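Local coordinates for oxidoreductase, fmn-binding (Shewanella oneidensis, PDB 4AWU), which binds FMN and, as a member of the Old Yellow Enzyme family, probably catalyses NAD(P)H-dependent reduction of carbon-carbon double bonds, at residues R27-Q32 with K355-Y360; Y44-A49 with T87-A92; P110-G115 with V129-D134; A182-L187 with R233-T238. The protein carries 1 engineered substitution. All coordinates share one frame; numbering follows the deposited sequence.

How the contacts relate
The four contacts lie in and around a TIM barrel whose cofactor, FMN, is held directly by contact 4 through R233; one 4-chlorophenol lies flat over the flavin there. Contact 1 comes near the same cofactor, the R27 side chain being about 5 Å from it. Contacts 1 and 3, with centres 20 Å apart, meet at a second 4-chlorophenol: S28 bonds its hydroxyl and F132 lies against its ring. Contacts 1 and 2 touch directly, probably through hydrogen bonds of T358 O with Q47 NE2 (2.9 Å) and R27 NH1 with Y44 OH (3.2 Å). Contacts 3 and 4 approach to about 6 Å between nearest atoms, whereas contact 2, on the outer helices, stays about 11 Å from contact 4.

Contact 1: R27-Q32 with K355-Y360; sequences RSRASQ and KGLTDY. With 4CH (4-chlorophenol), chain E.
R27 and L357 mark the nearest approach of two irregular segments, their CA atoms 8.1 Å apart, and side chains bridge the interval. In this TIM barrel residues 27-32 follow strand 20-22, while 355-360 belong to the C-terminal tail beyond helix 331-337. Two arginines reach from the first loop to the second and share one leucine. R27 is bent at chi2 and chi3 (both -55°), which brings NH2 to G356 O at 2.8 Å; the oxygen sits at the guanidinium edge, but the donor is tilted out of the carbonyl plane. L357 CD1 rests over the rim of one face of this group, 3.5 Å from R27 NH1. The same methyl lies over the centre of the R29 guanidinium, whose rotation is set in part by NH1 bonding to R27 O (3.0 Å, 161°), in plane and on a lone pair of that carbonyl. R29 NH2 adds a weak bond to K355 O, while its NE is bonded to G353 O in the same tail. T348 O also accepts from R27 NH2 and R29 NH2. Water 1 accepts from R27 NH1 and probably also bonds L357 O. Between the arginines, S28 turns the other way and gives its OG proton to O7 of a 4-chlorophenol at 2.7 Å.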
# COMPACT_ATOMS: atom_id res chain seq x y z
N ARG A 27 -0.98 5.67 9.47
CA ARG A 27 -1.49 6.36 10.65
C ARG A 27 -0.36 7.05 11.42
O ARG A 27 -0.59 7.80 12.35
CB ARG A 27 -2.23 5.38 11.56
CG ARG A 27 -3.29 4.55 10.86
CD ARG A 27 -4.32 5.41 10.13
NE ARG A 27 -4.94 6.39 11.02
CZ ARG A 27 -5.94 6.12 11.85
NH1 ARG A 27 -6.47 4.91 11.90
NH2 ARG A 27 -6.42 7.07 12.63
N SER A 28 0.88 6.77 11.01
CA SER A 28 2.04 7.42 11.61
C SER A 28 2.00 7.40 13.14
O SER A 28 2.13 8.44 13.80
CB SER A 28 2.14 8.85 11.09
OG SER A 28 2.09 8.85 9.67
N ARG A 29 1.82 6.21 13.70
CA ARG A 29 1.75 6.04 15.14
C ARG A 29 2.97 5.28 15.65
O ARG A 29 3.01 4.89 16.81
CB ARG A 29 0.48 5.27 15.53
CG ARG A 29 -0.85 5.94 15.18
CD ARG A 29 -0.96 7.32 15.79
NE ARG A 29 -2.32 7.69 16.19
CZ ARG A 29 -3.26 8.15 15.37
NH1 ARG A 29 -3.03 8.29 14.07
NH2 ARG A 29 -4.45 8.48 15.86
N ALA A 30 3.96 5.07 14.78
CA ALA A 30 5.11 4.23 15.13
C ALA A 30 5.88 4.83 16.29
O ALA A 30 6.09 6.04 16.35
CB ALA A 30 6.02 4.05 13.93
N SER A 31 6.31 3.97 17.20
CA SER A 31 7.04 4.40 18.39
C SER A 31 8.35 5.07 18.03
O SER A 31 9.06 4.63 17.12
CB SER A 31 7.29 3.21 19.31
OG SER A 31 6.09 2.79 19.92
N GLN A 32 8.68 6.13 18.76
CA GLN A 32 9.92 6.86 18.56
C GLN A 32 10.81 6.74 19.80
O GLN A 32 10.32 6.79 20.92
CB GLN A 32 9.63 8.34 18.29
CG GLN A 32 8.69 8.56 17.13
CD GLN A 32 9.27 8.06 15.84
OE1 GLN A 32 10.33 8.51 15.41
NE2 GLN A 32 8.58 7.12 15.20
N LYS A 355 -6.09 8.00 20.69
CA LYS A 355 -7.23 8.82 20.32
C LYS A 355 -7.30 8.98 18.81
O LYS A 355 -6.35 9.42 18.16
CB LYS A 355 -7.15 10.19 21.00
CG LYS A 355 -7.46 10.15 22.49
CD LYS A 355 -7.26 11.50 23.14
CE LYS A 355 -7.72 11.49 24.59
NZ LYS A 355 -7.37 12.76 25.28
N GLY A 356 -8.44 8.61 18.24
CA GLY A 356 -8.62 8.66 16.80
C GLY A 356 -8.01 7.44 16.14
O GLY A 356 -7.91 7.40 14.92
N LEU A 357 -7.60 6.46 16.94
CA LEU A 357 -7.01 5.23 16.41
C LEU A 357 -7.77 4.01 16.92
O LEU A 357 -8.34 3.26 16.13
CB LEU A 357 -5.54 5.12 16.81
CG LEU A 357 -4.80 3.93 16.19
CD1 LEU A 357 -4.47 4.22 14.74
CD2 LEU A 357 -3.54 3.58 16.98
N THR A 358 -7.77 3.82 18.23
CA THR A 358 -8.35 2.62 18.83
C THR A 358 -9.64 2.89 19.61
O THR A 358 -10.24 1.97 20.17
CB THR A 358 -7.35 1.92 19.77
OG1 THR A 358 -6.89 2.85 20.76
CG2 THR A 358 -6.14 1.40 18.98
N ASP A 359 -10.06 4.15 19.65
CA ASP A 359 -11.24 4.51 20.44
C ASP A 359 -12.47 4.85 19.60
O ASP A 359 -13.42 5.46 20.10
CB ASP A 359 -10.90 5.64 21.42
CG ASP A 359 -10.53 6.93 20.73
OD1 ASP A 359 -10.44 6.94 19.49
OD2 ASP A 359 -10.33 7.93 21.45
N TYR A 360 -12.46 4.45 18.34
CA TYR A 360 -13.70 4.42 17.57
C TYR A 360 -14.47 3.19 18.02
O TYR A 360 -13.98 2.07 17.87
CB TYR A 360 -13.44 4.34 16.08
CG TYR A 360 -12.91 5.60 15.44
CD1 TYR A 360 -13.77 6.63 15.07
CD2 TYR A 360 -11.57 5.75 15.16
CE1 TYR A 360 -13.29 7.78 14.46
CE2 TYR A 360 -11.08 6.88 14.55
CZ TYR A 360 -11.94 7.90 14.20
OH TYR A 360 -11.45 9.03 13.59
CL9 4CH E . -0.01 15.35 9.76
C4 4CH E . 1.11 14.06 9.50
C5 4CH E . 2.00 13.70 10.51
C6 4CH E . 2.87 12.64 10.31
C1 4CH E . 2.86 11.95 9.11
O7 4CH E . 3.70 10.89 8.92
C2 4CH E . 1.97 12.31 8.10
C3 4CH E . 1.09 13.36 8.30
O HOH W 1 -8.72 4.31 13.59

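Contact 2: Y44-A49 with T87-A92; sequences YYAQRA and TEAVHA. With 4CH (4-chlorophenol), chain F.
A46 and V90 bring the backbones within 4.5 Å of each other, CA to CA, where the end of helix 39-47 meets the later turns of helix 77-93. These helices follow the first and second strands of the TIM barrel and are neighbours in its outer layer. The small side chains of A46, A49 and A89 permit this close approach. A46 CB faces A89 CB at 4.0 Å and comes a little nearer to A89 O. V90 packs beside them with both its methyls. Its CG1 is anti to the backbone N (chi1 169°), which leaves CG2 beside that nitrogen and 3.6 Å from Y45 CB. CG1 turns instead to A49, whose CB it meets at 4.3 Å. Only the root of Y45 takes part, for the ring leads off from the second helix and its hydroxyl bonds to E57; one face of this ring receives Y44 CD2. R48, just after, lies on a different side: its NH1 bonds both Y44 O and Q47 OE1 at 2.9 Å, each carbonyl being met in its plane on a lone pair, and a guanidinium face lies against Y44 CD1. On helix 77-93, E88 points to another 4-chlorophenol, its CG 3.6 Å from CL9, while OE2 forms a salt bridge with R84. The polar groups thus find partners away from the interface, and what joins the two helices is van der Waals contact between alanine, valine and the tyrosine CB, so their close spacing probably depends on these small side chains.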
# COMPACT_ATOMS: atom_id res chain seq x y z
N TYR A 44 -5.26 -1.69 17.30
CA TYR A 44 -5.94 -1.06 16.17
C TYR A 44 -6.23 -2.03 15.04
O TYR A 44 -7.34 -2.08 14.52
CB TYR A 44 -5.07 0.10 15.69
CG TYR A 44 -5.31 0.61 14.30
CD1 TYR A 44 -6.44 1.37 13.99
CD2 TYR A 44 -4.39 0.37 13.29
CE1 TYR A 44 -6.64 1.86 12.72
CE2 TYR A 44 -4.58 0.87 12.01
CZ TYR A 44 -5.71 1.61 11.73
OH TYR A 44 -5.90 2.10 10.47
N TYR A 45 -5.23 -2.81 14.65
CA TYR A 45 -5.41 -3.77 13.57
C TYR A 45 -6.30 -4.93 14.02
O TYR A 45 -7.12 -5.42 13.25
CB TYR A 45 -4.06 -4.29 13.08
CG TYR A 45 -3.34 -3.35 12.14
CD1 TYR A 45 -3.83 -3.10 10.87
CD2 TYR A 45 -2.16 -2.73 12.53
CE1 TYR A 45 -3.16 -2.25 10.00
CE2 TYR A 45 -1.49 -1.88 11.67
CZ TYR A 45 -1.99 -1.65 10.41
OH TYR A 45 -1.32 -0.80 9.55
N ALA A 46 -6.13 -5.37 15.26
CA ALA A 46 -6.92 -6.48 15.77
C ALA A 46 -8.40 -6.11 15.86
O ALA A 46 -9.28 -6.95 15.66
CB ALA A 46 -6.40 -6.91 17.13
N GLN A 47 -8.67 -4.84 16.16
CA GLN A 47 -10.03 -4.33 16.21
C GLN A 47 -10.74 -4.47 14.87
O GLN A 47 -11.97 -4.54 14.80
CB GLN A 47 -10.03 -2.85 16.60
CG GLN A 47 -9.77 -2.60 18.06
CD GLN A 47 -9.84 -1.13 18.40
OE1 GLN A 47 -9.78 -0.28 17.52
NE2 GLN A 47 -9.99 -0.83 19.69
N ARG A 48 -9.94 -4.51 13.81
CA ARG A 48 -10.46 -4.47 12.46
C ARG A 48 -10.29 -5.81 11.76
O ARG A 48 -10.42 -5.91 10.54
CB ARG A 48 -9.76 -3.35 11.69
CG ARG A 48 -10.27 -2.01 12.14
CD ARG A 48 -9.31 -0.85 11.96
NE ARG A 48 -9.97 0.34 12.47
CZ ARG A 48 -10.04 0.68 13.76
NH1 ARG A 48 -9.45 -0.07 14.68
NH2 ARG A 48 -10.69 1.77 14.12
N ALA A 49 -10.04 -6.84 12.55
CA ALA A 49 -9.68 -8.15 12.02
C ALA A 49 -10.90 -8.96 11.56
O ALA A 49 -10.78 -10.15 11.26
CB ALA A 49 -8.89 -8.93 13.05
N THR A 87 0.81 -8.85 14.03
CA THR A 87 0.28 -9.96 13.25
C THR A 87 -0.30 -11.05 14.15
O THR A 87 -1.28 -11.69 13.80
CB THR A 87 1.34 -10.57 12.31
OG1 THR A 87 2.42 -11.12 13.08
CG2 THR A 87 1.86 -9.52 11.35
N GLU A 88 0.30 -11.26 15.32
CA GLU A 88 -0.23 -12.23 16.28
C GLU A 88 -1.58 -11.77 16.81
O GLU A 88 -2.52 -12.56 16.95
CB GLU A 88 0.75 -12.45 17.43
CG GLU A 88 2.00 -13.22 17.05
CD GLU A 88 1.71 -14.61 16.54
OE1 GLU A 88 0.72 -15.23 17.00
OE2 GLU A 88 2.46 -15.10 15.68
N ALA A 89 -1.69 -10.47 17.10
CA ALA A 89 -2.94 -9.90 17.59
C ALA A 89 -4.03 -10.11 16.56
O ALA A 89 -5.15 -10.49 16.89
CB ALA A 89 -2.76 -8.43 17.88
N VAL A 90 -3.70 -9.85 15.30
CA VAL A 90 -4.64 -10.01 14.20
C VAL A 90 -4.98 -11.48 13.99
O VAL A 90 -6.14 -11.84 13.80
CB VAL A 90 -4.04 -9.43 12.90
CG1 VAL A 90 -4.88 -9.81 11.69
CG2 VAL A 90 -3.91 -7.91 13.02
N HIS A 91 -3.96 -12.33 14.02
CA HIS A 91 -4.15 -13.75 13.78
C HIS A 91 -4.97 -14.39 14.89
O HIS A 91 -5.72 -15.34 14.66
CB HIS A 91 -2.81 -14.44 13.60
CG HIS A 91 -2.24 -14.26 12.23
ND1 HIS A 91 -0.89 -14.08 11.99
CD2 HIS A 91 -2.85 -14.20 11.02
CE1 HIS A 91 -0.70 -13.93 10.69
NE2 HIS A 91 -1.87 -14.01 10.08
N ALA A 92 -4.86 -13.85 16.10
CA ALA A 92 -5.67 -14.31 17.22
C ALA A 92 -7.16 -14.17 16.89
O ALA A 92 -7.98 -14.94 17.39
CB ALA A 92 -5.33 -13.52 18.47
CL9 4CH F . 3.87 -13.58 20.16
C4 4CH F . 5.11 -14.28 19.19
C5 4CH F . 6.41 -13.79 19.25
C6 4CH F . 7.41 -14.35 18.47
C1 4CH F . 7.10 -15.41 17.62
O7 4CH F . 8.08 -15.97 16.84
C2 4CH F . 5.80 -15.89 17.55
C3 4CH F . 4.81 -15.33 18.34

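Contact 3: P110-G115 with V129-D134; sequences PDNIDG and VKVFVD. With 4CH (4-chlorophenol), chain E.
N112 and V133 form the tight part of this contact. The amide of N112 gives ND2 to F132 O at 3.1 Å in a nearly straight bond (165°); the oxygen lies in the amide plane, although the donor stands above the carbonyl plane. V133 CG2 packs against the same amide, 3.6 Å from both N112 OD1 and N112 ND2, and V131 CG2 borders it at 4.0 Å from ND2. Next to the N112 amide, water 2 lies between OD1 and D134 N. The looser side is at D111. There a single methyl, V133 CG1, meets D111 CB at 3.7 Å, the side chains crossing at about a right angle, while the exposed carboxylate turns to N135. Because side chains alternate along the strand, F132 projects from its other side; with CG anti to the backbone N (chi1 -173°), its ring lies face-on to a 4-chlorophenol, whose C5 is over the ring centre, 3.2 Å above the plane. Replacing F132 by an alanine would remove this face and probably leave the chlorophenol ring free to tilt, with F142 deprived of its edge-to-face partner. Strand 130-133 pairs antiparallel with 141-144 in a hairpin beyond the third strand of the TIM barrel; the 110-115 loop packs against its face away from the F132 ring, and the hairpin lines a ligand pocket, consistent with the capping hairpin of Old Yellow Enzymes.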
# COMPACT_ATOMS: atom_id res chain seq x y z
N PRO A 110 15.38 14.93 3.22
CA PRO A 110 16.59 14.35 3.81
C PRO A 110 16.46 14.08 5.31
O PRO A 110 17.01 13.11 5.82
CB PRO A 110 17.66 15.43 3.56
CG PRO A 110 17.18 16.16 2.36
CD PRO A 110 15.68 16.14 2.42
N ASP A 111 15.76 14.96 6.01
CA ASP A 111 15.52 14.80 7.44
C ASP A 111 14.83 13.48 7.78
O ASP A 111 15.01 12.95 8.88
CB ASP A 111 14.69 15.98 7.99
CG ASP A 111 15.46 17.29 7.98
OD1 ASP A 111 16.67 17.27 7.66
OD2 ASP A 111 14.87 18.34 8.31
N ASN A 112 14.04 12.95 6.85
CA ASN A 112 13.37 11.67 7.08
C ASN A 112 14.24 10.47 6.69
O ASN A 112 13.93 9.33 7.04
CB ASN A 112 12.04 11.60 6.33
CG ASN A 112 10.96 12.47 6.96
OD1 ASN A 112 11.05 12.84 8.13
ND2 ASN A 112 9.94 12.79 6.18
N ILE A 113 15.31 10.73 5.95
CA ILE A 113 16.15 9.64 5.46
C ILE A 113 17.63 9.83 5.80
O ILE A 113 18.50 9.67 4.95
CB ILE A 113 15.98 9.44 3.94
CG1 ILE A 113 16.22 10.75 3.19
CG2 ILE A 113 14.58 8.94 3.64
CD1 ILE A 113 16.35 10.58 1.70
N ASP A 114 17.89 10.18 7.06
CA ASP A 114 19.26 10.22 7.58
C ASP A 114 20.15 11.22 6.86
O ASP A 114 21.35 11.00 6.71
CB ASP A 114 19.89 8.83 7.53
CG ASP A 114 19.25 7.85 8.50
OD1 ASP A 114 18.57 8.31 9.44
OD2 ASP A 114 19.44 6.63 8.33
N GLY A 115 19.56 12.32 6.41
CA GLY A 115 20.31 13.38 5.74
C GLY A 115 20.68 13.04 4.31
O GLY A 115 21.36 13.82 3.64
N VAL A 129 4.70 18.92 -3.95
CA VAL A 129 4.45 17.81 -3.03
C VAL A 129 5.19 18.03 -1.72
O VAL A 129 6.35 18.42 -1.70
CB VAL A 129 4.88 16.47 -3.64
CG1 VAL A 129 4.84 15.37 -2.59
CG2 VAL A 129 3.98 16.12 -4.82
N LYS A 130 4.49 17.76 -0.62
CA LYS A 130 5.06 17.93 0.71
C LYS A 130 5.03 16.62 1.49
O LYS A 130 4.13 15.80 1.31
CB LYS A 130 4.29 19.00 1.48
CG LYS A 130 4.11 20.30 0.72
CD LYS A 130 4.29 21.50 1.63
CE LYS A 130 4.07 22.80 0.88
NZ LYS A 130 4.56 23.97 1.66
N VAL A 131 6.02 16.44 2.35
CA VAL A 131 6.00 15.35 3.32
C VAL A 131 6.06 15.95 4.72
O VAL A 131 6.29 17.15 4.88
CB VAL A 131 7.16 14.37 3.11
CG1 VAL A 131 7.00 13.64 1.79
CG2 VAL A 131 8.51 15.08 3.19
N PHE A 132 5.84 15.12 5.73
CA PHE A 132 5.82 15.59 7.10
C PHE A 132 7.13 15.23 7.78
O PHE A 132 7.60 14.10 7.66
CB PHE A 132 4.64 14.98 7.85
CG PHE A 132 4.43 15.53 9.23
CD1 PHE A 132 5.12 15.02 10.30
CD2 PHE A 132 3.53 16.56 9.44
CE1 PHE A 132 4.93 15.52 11.57
CE2 PHE A 132 3.33 17.07 10.72
CZ PHE A 132 4.04 16.55 11.78
N VAL A 133 7.73 16.19 8.47
CA VAL A 133 9.01 15.97 9.13
C VAL A 133 8.96 16.31 10.61
O VAL A 133 8.37 17.31 11.01
CB VAL A 133 10.13 16.81 8.47
CG1 VAL A 133 11.38 16.83 9.35
CG2 VAL A 133 10.46 16.25 7.09
N ASP A 134 9.60 15.46 11.41
CA ASP A 134 9.83 15.72 12.83
C ASP A 134 11.30 15.43 13.13
O ASP A 134 11.64 14.37 13.64
CB ASP A 134 8.93 14.83 13.69
CG ASP A 134 9.31 14.86 15.16
OD1 ASP A 134 9.87 15.88 15.61
OD2 ASP A 134 9.04 13.87 15.87
CL9 4CH E . -0.01 15.35 9.76
C4 4CH E . 1.11 14.06 9.50
C5 4CH E . 2.00 13.70 10.51
C6 4CH E . 2.87 12.64 10.31
C1 4CH E . 2.86 11.95 9.11
O7 4CH E . 3.70 10.89 8.92
C2 4CH E . 1.97 12.31 8.10
C3 4CH E . 1.09 13.36 8.30
O HOH W 2 10.85 13.13 10.60

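Contact 4: A182-L187 with R233-T238; sequences AANGYL and RLAPLT. With FMN (flavin mononucleotide), chain B; 4CH (4-chlorophenol), chain D.
The FMN site at the ends of the fourth and fifth barrel strands brings A182 and R233 together: A182 N donates to R233 O at 3.0 Å, in the carbonyl plane but bent (136°). Apolar contacts continue this pairing, with A182 CB against L234 CD2 at 3.7 Å and A183 CB at the same distance from A235 CB. Water 3 joins A182 O to A235 N. The R233 side chain runs extended from CG to NE toward the flavin, where its guanidinium grips two parts of the cofactor. NH1 bonds to FMN O2 at 2.8 Å and to O2' of the ribityl chain at 3.0 Å; NH2 reaches FMN O3' at 2.6 Å. The flavin N1 lies at the guanidinium edge in its plane, and the positive charge here would probably favour electron density on the N1-C2 side of the ring. This placement, at the C-terminal mouth of a TIM barrel, is the usual one for a cofactor in this fold. A leucine in place of R233 would leave O2, O2' and O3' without these donors and would probably let the ribityl chain shift. A type I' turn from A183 to Y186, closed by Y186 N to A183 O, carries N184 and Y186 to the 4-chlorophenol lying parallel over one face of the flavin. Y186 presents its ring edge to this ligand, with Y186 CE2 3.4 Å from O7, the hydroxyl of the chlorophenol being bonded to H181. N184 O sits over one face of the tyrosine ring, toward the rim, and Y186 OH bonds to the hydroxyl of Y68.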
# COMPACT_ATOMS: atom_id res chain seq x y z
N ALA A 182 3.38 0.00 -5.28
CA ALA A 182 3.85 0.51 -6.56
C ALA A 182 2.91 1.60 -7.04
O ALA A 182 2.73 1.80 -8.24
CB ALA A 182 3.93 -0.61 -7.58
N ALA A 183 2.34 2.34 -6.10
CA ALA A 183 1.26 3.28 -6.39
C ALA A 183 1.54 4.66 -5.80
O ALA A 183 2.58 4.89 -5.20
CB ALA A 183 -0.07 2.74 -5.84
N ASN A 184 0.59 5.56 -6.01
CA ASN A 184 0.59 6.88 -5.41
C ASN A 184 1.93 7.61 -5.49
O ASN A 184 2.36 8.26 -4.54
CB ASN A 184 0.11 6.80 -3.96
CG ASN A 184 -1.33 6.32 -3.85
OD1 ASN A 184 -2.13 6.50 -4.77
ND2 ASN A 184 -1.67 5.72 -2.73
N GLY A 185 2.56 7.50 -6.65
CA GLY A 185 3.71 8.32 -6.99
C GLY A 185 4.96 8.03 -6.20
O GLY A 185 5.86 8.87 -6.13
N TYR A 186 5.04 6.85 -5.60
CA TYR A 186 6.22 6.46 -4.85
C TYR A 186 7.24 5.77 -5.76
O TYR A 186 7.09 5.78 -6.98
CB TYR A 186 5.81 5.64 -3.63
CG TYR A 186 4.99 6.48 -2.66
CD1 TYR A 186 5.54 7.60 -2.06
CD2 TYR A 186 3.68 6.16 -2.38
CE1 TYR A 186 4.80 8.38 -1.19
CE2 TYR A 186 2.93 6.93 -1.51
CZ TYR A 186 3.49 8.03 -0.92
OH TYR A 186 2.74 8.80 -0.05
N LEU A 187 8.29 5.19 -5.18
CA LEU A 187 9.48 4.87 -5.98
C LEU A 187 9.17 4.12 -7.28
O LEU A 187 9.56 4.56 -8.37
CB LEU A 187 10.50 4.07 -5.17
CG LEU A 187 11.74 3.71 -6.00
CD1 LEU A 187 12.39 4.98 -6.53
CD2 LEU A 187 12.74 2.89 -5.19
N ARG A 233 0.23 -3.29 -5.40
CA ARG A 233 -0.76 -2.24 -5.51
C ARG A 233 -0.36 -1.22 -6.56
O ARG A 233 0.76 -0.71 -6.55
CB ARG A 233 -0.98 -1.54 -4.18
CG ARG A 233 -2.26 -0.72 -4.18
CD ARG A 233 -2.60 -0.15 -2.83
NE ARG A 233 -4.04 -0.01 -2.70
CZ ARG A 233 -4.66 0.85 -1.90
NH1 ARG A 233 -3.96 1.69 -1.16
NH2 ARG A 233 -5.98 0.87 -1.87
N LEU A 234 -1.30 -0.92 -7.46
CA LEU A 234 -1.10 0.08 -8.49
C LEU A 234 -2.19 1.14 -8.38
O LEU A 234 -3.28 0.86 -7.88
CB LEU A 234 -1.16 -0.57 -9.87
CG LEU A 234 -0.17 -1.70 -10.13
CD1 LEU A 234 -0.48 -2.40 -11.45
CD2 LEU A 234 1.25 -1.17 -10.14
N ALA A 235 -1.89 2.35 -8.83
CA ALA A 235 -2.88 3.41 -8.90
C ALA A 235 -2.81 4.00 -10.30
O ALA A 235 -2.13 5.00 -10.52
CB ALA A 235 -2.60 4.48 -7.86
N PRO A 236 -3.50 3.38 -11.26
CA PRO A 236 -3.33 3.75 -12.67
C PRO A 236 -3.72 5.19 -13.00
O PRO A 236 -3.03 5.81 -13.82
CB PRO A 236 -4.26 2.78 -13.40
CG PRO A 236 -4.47 1.65 -12.46
CD PRO A 236 -4.42 2.24 -11.09
N LEU A 237 -4.77 5.72 -12.39
CA LEU A 237 -5.36 6.98 -12.84
C LEU A 237 -5.25 8.14 -11.84
O LEU A 237 -5.26 9.30 -12.24
CB LEU A 237 -6.82 6.78 -13.23
CG LEU A 237 -7.04 5.73 -14.33
CD1 LEU A 237 -8.52 5.61 -14.65
CD2 LEU A 237 -6.25 6.09 -15.58
N THR A 238 -5.18 7.85 -10.55
CA THR A 238 -4.96 8.92 -9.60
C THR A 238 -3.52 9.38 -9.76
O THR A 238 -2.69 8.66 -10.33
CB THR A 238 -5.23 8.51 -8.14
OG1 THR A 238 -4.40 7.40 -7.78
CG2 THR A 238 -6.70 8.13 -7.96
N1 FMN B . -2.67 3.65 0.37
C2 FMN B . -1.50 2.94 0.31
O2 FMN B . -1.26 2.28 -0.70
N3 FMN B . -0.59 2.98 1.35
C4 FMN B . -0.83 3.79 2.44
O4 FMN B . -0.12 3.69 3.45
C4A FMN B . -2.02 4.49 2.51
N5 FMN B . -2.29 5.29 3.59
C5A FMN B . -3.46 6.00 3.66
C6 FMN B . -3.73 6.74 4.79
C7 FMN B . -4.93 7.43 4.91
C7M FMN B . -5.19 8.22 6.16
C8 FMN B . -5.84 7.40 3.86
C8M FMN B . -7.17 8.10 3.98
C9 FMN B . -5.58 6.64 2.73
C9A FMN B . -4.40 5.90 2.64
N10 FMN B . -4.11 5.16 1.51
C10 FMN B . -2.93 4.44 1.46
C1' FMN B . -5.12 4.96 0.43
C2' FMN B . -6.17 3.98 0.95
O2' FMN B . -5.57 2.71 1.12
C3' FMN B . -7.36 3.83 0.00
O3' FMN B . -6.94 3.25 -1.21
C4' FMN B . -8.03 5.19 -0.25
O4' FMN B . -8.29 5.83 0.98
C5' FMN B . -9.34 5.08 -1.02
O5' FMN B . -10.24 4.21 -0.38
P FMN B . -11.47 4.78 0.49
O1P FMN B . -10.90 5.48 1.70
O2P FMN B . -12.27 5.76 -0.33
O3P FMN B . -12.35 3.62 0.89
CL9 4CH D . -1.25 9.10 3.90
C4 4CH D . -0.94 8.10 2.53
C5 4CH D . 0.23 7.37 2.50
C6 4CH D . 0.51 6.55 1.42
C1 4CH D . -0.39 6.47 0.37
O7 4CH D . -0.10 5.65 -0.69
C2 4CH D . -1.57 7.20 0.39
C3 4CH D . -1.84 8.02 1.48
O HOH W 3 0.72 3.08 -9.78